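Local coordinates for succinylglutamate desuccinylase/aspartoacylase (Ruegeria sp. TM1040, PDB 3NA6), which probably hydrolyses the amide bond of an N-acylated amino acid such as succinylglutamate, as expected of a metal-dependent desuccinylase/aspartoacylase, at residues M38-V43 with V88-Y93; F156-I161 with V184-I189; F172-A177 with I234-L239. All coordinates share one frame; numbering follows the deposited sequence.

Interaction 1: residues M38-V43 with V88-Y93; sequences MIPITV and VPYFNY
Pro-40 and Tyr-93 meet in a CH-pi contact in which the proline CD lies 3.9 Å from the centroid of the tyrosine ring and 17° off the ring normal. CB of Tyr-93 points toward strand 36-46, and chi1 (-179°) sets CG anti to the backbone N; the ring offers one face to the proline. The same proline meets a second tyrosine differently: its CG touches Tyr-90 at the ring edge, near the plane, 4.2 Å from CD2, while Pro-89 CB lies over the centre of one face of that ring.

The segment 88-93 runs from the end of strand 83-88 of the central mixed sheet through a loop to helix 93-97, with Asn-92 as N-cap. The remaining apolar packing against the antiparallel strand 36-46 is largely aliphatic: Ile-39 CG2 meets Val-88 CG1 at 4.1 Å, and Ile-41 CG1 meets Val-88 CG2 at 4.0 Å.

Polar contact is delegated to a bridging water. It donates to Pro-40 O (2.7 Å) and to Tyr-90 O (2.9 Å), and accepts from Tyr-90 N (2.9 Å), tying the loop to the strand. The hydroxyl of Tyr-90 bonds instead to Gln-70 and to Ser-289 O of a second subunit.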
# COMPACT_ATOMS: atom_id res chain seq x y z
N MSE A 38 18.11 9.78 -13.52
CA MSE A 38 19.48 9.82 -14.02
C MSE A 38 19.83 8.48 -14.69
O MSE A 38 20.30 7.56 -14.03
CB MSE A 38 20.44 10.13 -12.86
CG MSE A 38 20.12 11.44 -12.16
SE MSE A 38 20.62 12.99 -13.26
CE MSE A 38 22.47 13.12 -12.66
N ILE A 39 19.61 8.37 -16.00
CA ILE A 39 19.78 7.07 -16.67
C ILE A 39 21.28 6.83 -17.00
O ILE A 39 21.84 7.59 -17.75
CB ILE A 39 18.98 7.02 -17.98
CG1 ILE A 39 17.52 7.32 -17.71
CG2 ILE A 39 19.13 5.65 -18.66
CD1 ILE A 39 16.66 7.27 -18.96
N PRO A 40 21.91 5.75 -16.48
CA PRO A 40 23.35 5.61 -16.76
C PRO A 40 23.61 5.38 -18.22
O PRO A 40 22.84 4.70 -18.89
CB PRO A 40 23.74 4.38 -15.94
CG PRO A 40 22.79 4.44 -14.79
CD PRO A 40 21.49 4.76 -15.48
N ILE A 41 24.70 5.96 -18.70
CA ILE A 41 25.10 5.82 -20.08
C ILE A 41 26.62 5.90 -20.17
O ILE A 41 27.25 6.65 -19.44
CB ILE A 41 24.41 6.88 -20.99
CG1 ILE A 41 24.75 6.65 -22.48
CG2 ILE A 41 24.75 8.31 -20.53
CD1 ILE A 41 23.80 7.42 -23.41
N THR A 42 27.20 5.08 -21.05
CA THR A 42 28.61 5.17 -21.38
C THR A 42 28.73 5.31 -22.90
O THR A 42 28.03 4.60 -23.65
CB THR A 42 29.39 3.93 -20.91
OG1 THR A 42 29.56 3.96 -19.49
CG2 THR A 42 30.77 3.90 -21.55
N VAL A 43 29.57 6.22 -23.34
CA VAL A 43 29.91 6.33 -24.78
C VAL A 43 31.38 6.07 -24.91
O VAL A 43 32.20 6.65 -24.16
CB VAL A 43 29.57 7.70 -25.37
CG1 VAL A 43 30.00 7.75 -26.86
CG2 VAL A 43 28.08 7.99 -25.18
N VAL A 88 23.79 1.60 -22.77
CA VAL A 88 22.76 1.93 -21.77
C VAL A 88 22.32 0.59 -21.15
O VAL A 88 21.42 -0.07 -21.65
CB VAL A 88 21.57 2.61 -22.46
CG1 VAL A 88 20.46 3.00 -21.46
CG2 VAL A 88 22.05 3.85 -23.24
N PRO A 89 23.00 0.16 -20.08
CA PRO A 89 22.70 -1.17 -19.51
C PRO A 89 21.31 -1.28 -18.90
O PRO A 89 20.76 -2.37 -18.84
CB PRO A 89 23.76 -1.36 -18.43
CG PRO A 89 24.66 -0.15 -18.47
CD PRO A 89 24.06 0.88 -19.35
N TYR A 90 20.79 -0.15 -18.43
CA TYR A 90 19.49 -0.09 -17.78
C TYR A 90 18.57 0.88 -18.54
O TYR A 90 18.49 2.05 -18.23
CB TYR A 90 19.65 0.32 -16.32
CG TYR A 90 20.75 -0.35 -15.54
CD1 TYR A 90 20.85 -1.72 -15.48
CD2 TYR A 90 21.64 0.41 -14.79
CE1 TYR A 90 21.86 -2.35 -14.68
CE2 TYR A 90 22.63 -0.18 -14.00
CZ TYR A 90 22.75 -1.58 -13.96
OH TYR A 90 23.73 -2.17 -13.18
N PHE A 91 17.92 0.37 -19.57
CA PHE A 91 17.15 1.15 -20.54
C PHE A 91 15.87 1.73 -19.90
O PHE A 91 15.69 2.93 -19.86
CB PHE A 91 16.87 0.21 -21.70
CG PHE A 91 16.26 0.83 -22.94
CD1 PHE A 91 16.16 2.18 -23.15
CD2 PHE A 91 15.82 -0.03 -23.94
CE1 PHE A 91 15.61 2.66 -24.31
CE2 PHE A 91 15.29 0.45 -25.12
CZ PHE A 91 15.17 1.78 -25.30
N ASN A 92 14.99 0.89 -19.38
CA ASN A 92 13.90 1.43 -18.55
C ASN A 92 14.43 1.48 -17.14
O ASN A 92 14.11 0.63 -16.29
CB ASN A 92 12.62 0.61 -18.61
CG ASN A 92 11.47 1.33 -17.96
OD1 ASN A 92 11.68 2.32 -17.23
ND2 ASN A 92 10.24 0.90 -18.26
N TYR A 93 15.23 2.50 -16.89
CA TYR A 93 15.96 2.61 -15.66
C TYR A 93 15.06 2.53 -14.42
O TYR A 93 15.33 1.77 -13.50
CB TYR A 93 16.87 3.83 -15.66
CG TYR A 93 17.69 3.97 -14.38
CD1 TYR A 93 18.56 2.98 -13.98
CD2 TYR A 93 17.56 5.09 -13.58
CE1 TYR A 93 19.29 3.10 -12.83
CE2 TYR A 93 18.27 5.21 -12.41
CZ TYR A 93 19.14 4.22 -12.05
OH TYR A 93 19.84 4.37 -10.90
O HOH W 1 21.27 2.72 -18.00

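Interaction 2: residues F156-I161 with V184-I189; sequences FAAAHI and VQLLEI
Phe-156 meets CG2 of Val-184 obliquely with its ring; because the valine was modelled in two conformers, the tightness of that approach is doubtful. At Ala-157 the backbone takes over, its O receiving Val-184 N at 3.1 Å. Ala-158 sits beside Val-184 in a parallel bridge, and its CB touches Leu-186 CD2 (4.1 Å), whereas Ala-159 is bonded through both its N and its O: the N donates to Val-184 O (3.0 Å) and the O accepts from Leu-186 N (3.0 Å). This is the regular pattern of neighbouring parallel strands in a beta-alpha-beta crossover, with helix 165-178 as the connection, lying against the face that carries Ala-159 and Gln-185.

On the other face, His-160 and Leu-186 lie side by side and point the same way, the ring presenting its edge to Leu-186 O, 3.6 Å from CD2. His-160 O is linked through a water to Gln-185 NE2. At Ile-161, the last residue of the segment, N reaches Leu-186 O from above the carbonyl plane (59° out of it), and CD1 crosses the extended Gln-185 side chain, 3.6 Å from Gln-185 CD. An alanine here would probably leave the Gln-185 amide without that aliphatic support and freer to turn, while the packing of CB on Leu-187 would persist. A second water joins Ile-161 O to Glu-188 N, although the buried Leu-187 N finds no partner.

His-160 ND1 is hydrogen-bonded to Glu-200 and its NE2 lies 4.3 Å from Glu-188 OE1, too far for a bond, while Glu-188 OE2 accepts from Asp-190 N; two carboxylates so placed might favour a protonated ring.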
# COMPACT_ATOMS: atom_id res chain seq x y z
N PHE A 156 17.92 -17.91 -26.85
CA PHE A 156 18.03 -17.67 -28.30
C PHE A 156 18.37 -16.24 -28.70
O PHE A 156 18.11 -15.28 -27.97
CB PHE A 156 16.81 -18.22 -29.10
CG PHE A 156 15.52 -17.54 -28.80
CD1 PHE A 156 15.19 -16.34 -29.41
CD2 PHE A 156 14.61 -18.10 -27.93
CE1 PHE A 156 13.96 -15.72 -29.15
CE2 PHE A 156 13.39 -17.48 -27.67
CZ PHE A 156 13.07 -16.29 -28.28
N ALA A 157 19.00 -16.11 -29.86
CA ALA A 157 19.05 -14.82 -30.57
C ALA A 157 17.98 -14.89 -31.67
O ALA A 157 17.78 -15.97 -32.27
CB ALA A 157 20.41 -14.63 -31.17
N ALA A 158 17.32 -13.76 -31.93
CA ALA A 158 16.21 -13.69 -32.88
C ALA A 158 16.43 -12.61 -33.93
O ALA A 158 16.93 -11.53 -33.62
CB ALA A 158 14.90 -13.45 -32.17
N ALA A 159 16.05 -12.94 -35.17
CA ALA A 159 16.01 -12.03 -36.32
C ALA A 159 14.58 -12.05 -36.88
O ALA A 159 13.90 -13.11 -36.84
CB ALA A 159 16.98 -12.54 -37.42
N HIS A 160 14.15 -10.93 -37.45
CA HIS A 160 12.77 -10.79 -37.88
C HIS A 160 12.57 -10.96 -39.37
O HIS A 160 13.44 -10.66 -40.18
CB HIS A 160 12.19 -9.47 -37.39
CG HIS A 160 12.07 -9.38 -35.91
ND1 HIS A 160 12.61 -8.35 -35.17
CD2 HIS A 160 11.52 -10.24 -35.01
CE1 HIS A 160 12.39 -8.57 -33.88
NE2 HIS A 160 11.72 -9.70 -33.76
N ILE A 161 11.39 -11.47 -39.71
CA ILE A 161 10.89 -11.50 -41.06
C ILE A 161 10.36 -10.11 -41.30
O ILE A 161 9.49 -9.61 -40.55
CB ILE A 161 9.77 -12.52 -41.22
CG1 ILE A 161 10.30 -13.95 -41.00
CG2 ILE A 161 9.12 -12.38 -42.62
CD1 ILE A 161 11.40 -14.40 -42.03
N VAL A 184 16.68 -18.28 -33.98
CA VAL A 184 15.32 -18.12 -34.50
C VAL A 184 15.23 -16.99 -35.52
O VAL A 184 15.90 -15.97 -35.38
CB VAL A 184 14.32 -17.69 -33.40
CG1 VAL A 184 12.92 -18.09 -33.84
CG2 VAL A 184 14.69 -18.26 -32.05
N GLN A 185 14.40 -17.18 -36.54
CA GLN A 185 13.95 -16.09 -37.39
C GLN A 185 12.42 -16.20 -37.43
O GLN A 185 11.89 -17.24 -37.83
CB GLN A 185 14.49 -16.25 -38.80
CG GLN A 185 14.18 -15.07 -39.70
CD GLN A 185 14.74 -15.25 -41.09
OE1 GLN A 185 14.60 -16.31 -41.68
NE2 GLN A 185 15.36 -14.20 -41.63
N LEU A 186 11.74 -15.11 -37.07
CA LEU A 186 10.29 -15.13 -36.90
C LEU A 186 9.63 -13.80 -37.32
O LEU A 186 10.23 -12.74 -37.20
CB LEU A 186 9.98 -15.35 -35.42
CG LEU A 186 10.49 -14.23 -34.50
CD1 LEU A 186 9.34 -13.35 -34.15
CD2 LEU A 186 11.12 -14.73 -33.23
N LEU A 187 8.39 -13.90 -37.78
CA LEU A 187 7.56 -12.74 -38.03
C LEU A 187 7.01 -12.28 -36.70
O LEU A 187 6.46 -13.07 -35.98
CB LEU A 187 6.42 -13.13 -38.97
CG LEU A 187 5.44 -12.03 -39.38
CD1 LEU A 187 6.12 -10.85 -40.14
CD2 LEU A 187 4.37 -12.70 -40.23
N GLU A 188 7.17 -11.01 -36.37
CA GLU A 188 6.63 -10.44 -35.15
C GLU A 188 5.16 -10.11 -35.39
O GLU A 188 4.85 -9.26 -36.21
CB GLU A 188 7.40 -9.18 -34.79
CG GLU A 188 6.92 -8.44 -33.58
CD GLU A 188 6.82 -9.33 -32.34
OE1 GLU A 188 7.84 -9.95 -31.97
OE2 GLU A 188 5.70 -9.40 -31.75
N ILE A 189 4.27 -10.79 -34.66
CA ILE A 189 2.82 -10.60 -34.75
C ILE A 189 2.44 -9.17 -34.30
O ILE A 189 1.75 -8.45 -35.02
CB ILE A 189 2.07 -11.66 -33.88
O HOH W 2 15.89 -11.79 -40.38
O HOH W 3 8.84 -9.37 -38.02

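Interaction 3: residues F172-A177 with I234-L239. With CA (calcium ion), chain C.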
# COMPACT_ATOMS: atom_id res chain seq x y z
N PHE A 172 19.40 -11.35 -40.20
CA PHE A 172 19.65 -12.79 -40.06
C PHE A 172 21.15 -13.10 -39.85
O PHE A 172 21.55 -13.91 -38.98
CB PHE A 172 19.12 -13.54 -41.30
CG PHE A 172 19.32 -15.02 -41.26
CD1 PHE A 172 18.46 -15.85 -40.55
CD2 PHE A 172 20.39 -15.60 -41.92
CE1 PHE A 172 18.69 -17.25 -40.50
CE2 PHE A 172 20.61 -16.98 -41.87
CZ PHE A 172 19.76 -17.79 -41.16
N ALA A 173 21.99 -12.45 -40.65
CA ALA A 173 23.44 -12.61 -40.56
C ALA A 173 23.94 -12.15 -39.19
O ALA A 173 24.80 -12.82 -38.58
CB ALA A 173 24.15 -11.85 -41.68
N ALA A 174 23.42 -11.03 -38.69
CA ALA A 174 23.85 -10.52 -37.37
C ALA A 174 23.43 -11.49 -36.23
O ALA A 174 24.15 -11.68 -35.23
CB ALA A 174 23.32 -9.08 -37.12
N MSE A 175 22.28 -12.13 -36.41
CA MSE A 175 21.75 -13.08 -35.43
C MSE A 175 22.59 -14.33 -35.43
O MSE A 175 22.92 -14.84 -34.35
CB MSE A 175 20.27 -13.39 -35.74
CG MSE A 175 19.59 -14.41 -34.79
SE MSE A 175 19.95 -16.24 -35.34
CE MSE A 175 18.65 -16.22 -36.82
N GLN A 176 22.95 -14.85 -36.61
CA GLN A 176 23.89 -15.95 -36.69
C GLN A 176 25.23 -15.64 -36.03
O GLN A 176 25.78 -16.52 -35.36
CB GLN A 176 24.18 -16.38 -38.13
CG GLN A 176 22.99 -16.96 -38.84
CD GLN A 176 23.40 -17.62 -40.14
OE1 GLN A 176 24.19 -17.08 -40.93
NE2 GLN A 176 22.86 -18.80 -40.36
N ALA A 177 25.77 -14.43 -36.24
CA ALA A 177 27.04 -14.06 -35.60
C ALA A 177 26.92 -14.13 -34.07
O ALA A 177 27.86 -14.54 -33.41
CB ALA A 177 27.49 -12.66 -36.00
N ILE A 234 32.10 -7.47 -33.32
CA ILE A 234 33.10 -7.84 -34.35
C ILE A 234 32.44 -7.86 -35.75
O ILE A 234 33.00 -7.31 -36.70
CB ILE A 234 33.77 -9.21 -34.05
CG1 ILE A 234 34.63 -9.11 -32.78
CG2 ILE A 234 34.67 -9.66 -35.25
CD1 ILE A 234 35.12 -10.50 -32.17
N HIS A 235 31.28 -8.50 -35.87
CA HIS A 235 30.51 -8.56 -37.13
C HIS A 235 30.25 -7.14 -37.68
O HIS A 235 30.37 -6.90 -38.91
CB HIS A 235 29.17 -9.29 -36.86
CG HIS A 235 28.26 -9.43 -38.05
ND1 HIS A 235 28.44 -10.38 -39.04
CD2 HIS A 235 27.15 -8.73 -38.41
CE1 HIS A 235 27.47 -10.28 -39.93
NE2 HIS A 235 26.68 -9.28 -39.58
N PHE A 236 29.95 -6.20 -36.78
CA PHE A 236 29.69 -4.81 -37.17
C PHE A 236 30.96 -3.98 -37.36
O PHE A 236 30.89 -2.79 -37.69
CB PHE A 236 28.79 -4.11 -36.12
CG PHE A 236 27.39 -4.70 -35.98
CD1 PHE A 236 26.65 -5.09 -37.10
CD2 PHE A 236 26.80 -4.81 -34.73
CE1 PHE A 236 25.36 -5.59 -36.96
CE2 PHE A 236 25.50 -5.32 -34.59
CZ PHE A 236 24.80 -5.72 -35.72
N GLY A 237 32.12 -4.59 -37.13
CA GLY A 237 33.39 -3.95 -37.36
C GLY A 237 33.80 -2.95 -36.29
O GLY A 237 34.73 -2.18 -36.48
N ILE A 238 33.13 -2.96 -35.14
CA ILE A 238 33.43 -1.96 -34.11
C ILE A 238 34.53 -2.43 -33.16
O ILE A 238 35.34 -1.61 -32.68
CB ILE A 238 32.14 -1.58 -33.32
CG1 ILE A 238 31.05 -1.10 -34.30
CG2 ILE A 238 32.47 -0.53 -32.26
CD1 ILE A 238 29.65 -0.74 -33.67
N LEU A 239 34.50 -3.73 -32.83
CA LEU A 239 35.56 -4.38 -32.04
C LEU A 239 36.29 -5.31 -33.00
O LEU A 239 35.77 -5.63 -34.07
CB LEU A 239 34.99 -5.20 -30.86
CG LEU A 239 34.27 -4.46 -29.73
CD1 LEU A 239 33.78 -5.40 -28.59
CD2 LEU A 239 35.19 -3.39 -29.15
CA CA C . 36.61 -1.77 -37.86
O HOH W 4 37.51 -4.08 -37.66
O HOH W 5 35.61 -2.54 -40.07
O HOH W 6 38.61 -0.53 -38.77
O HOH W 7 35.12 0.31 -38.41
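The imidazole of His-235 lies against the helix segment 172-177, with Ala-173 O over one face, 3.9 Å from CE1. Ala-177 CB and Ala-174 CA approach the same ring obliquely, the latter 3.8 Å from NE2. In the plane at the imidazole edge sits CE1 of the next residue, Phe-236, whose own ring is met obliquely by Ala-174 CB, 3.9 Å from CZ. CB of His-235 points toward the helix and lies 3.9 Å from Ala-177 CB; chi1 (180°) sets CG anti to the backbone N. Three small residues let the imidazole come close to the helix backbone. The contact is wholly van der Waals in character; since His-235 also touches a crystal neighbour, the lattice may influence its ring. Ala-174 and Phe-236 both also touch Val-205 and Val-207 of strand 205-210.

Past the rings the chain leaves helix 219-235 through Gly-237, whose positive phi (77°) and bonds back into the last turn, among them Gly-237 N to Ile-234 O at 2.9 Å, define a Schellman motif. The carbonyl of that glycine binds a calcium ion at 2.4 Å; four waters and Thr-82 complete a six-ligand site at this helix C-terminus.

Interactions 1 and 2 both reach the central mixed sheet, on opposite sides of the chain's centre and about 26 Å apart between centres; interaction 3 packs helix 165-178 on the C-terminal end of helix 219-235 and the loop after it. Interaction 1 is fully buried and relies on aromatic and aliphatic packing plus one water, with a second subunit packing on it. Interaction 2, partly buried, is the one built on direct backbone hydrogen bonds, as adjacent parallel strands require. Interaction 3 is the smallest, mostly buried but with an exposed histidine at its edge and a calcium ion nearby. Interactions 2 and 3 touch: helix 165-178 sets selenomethionine Met-175 against Ala-157 and Val-184, and Phe-172 against Gln-185.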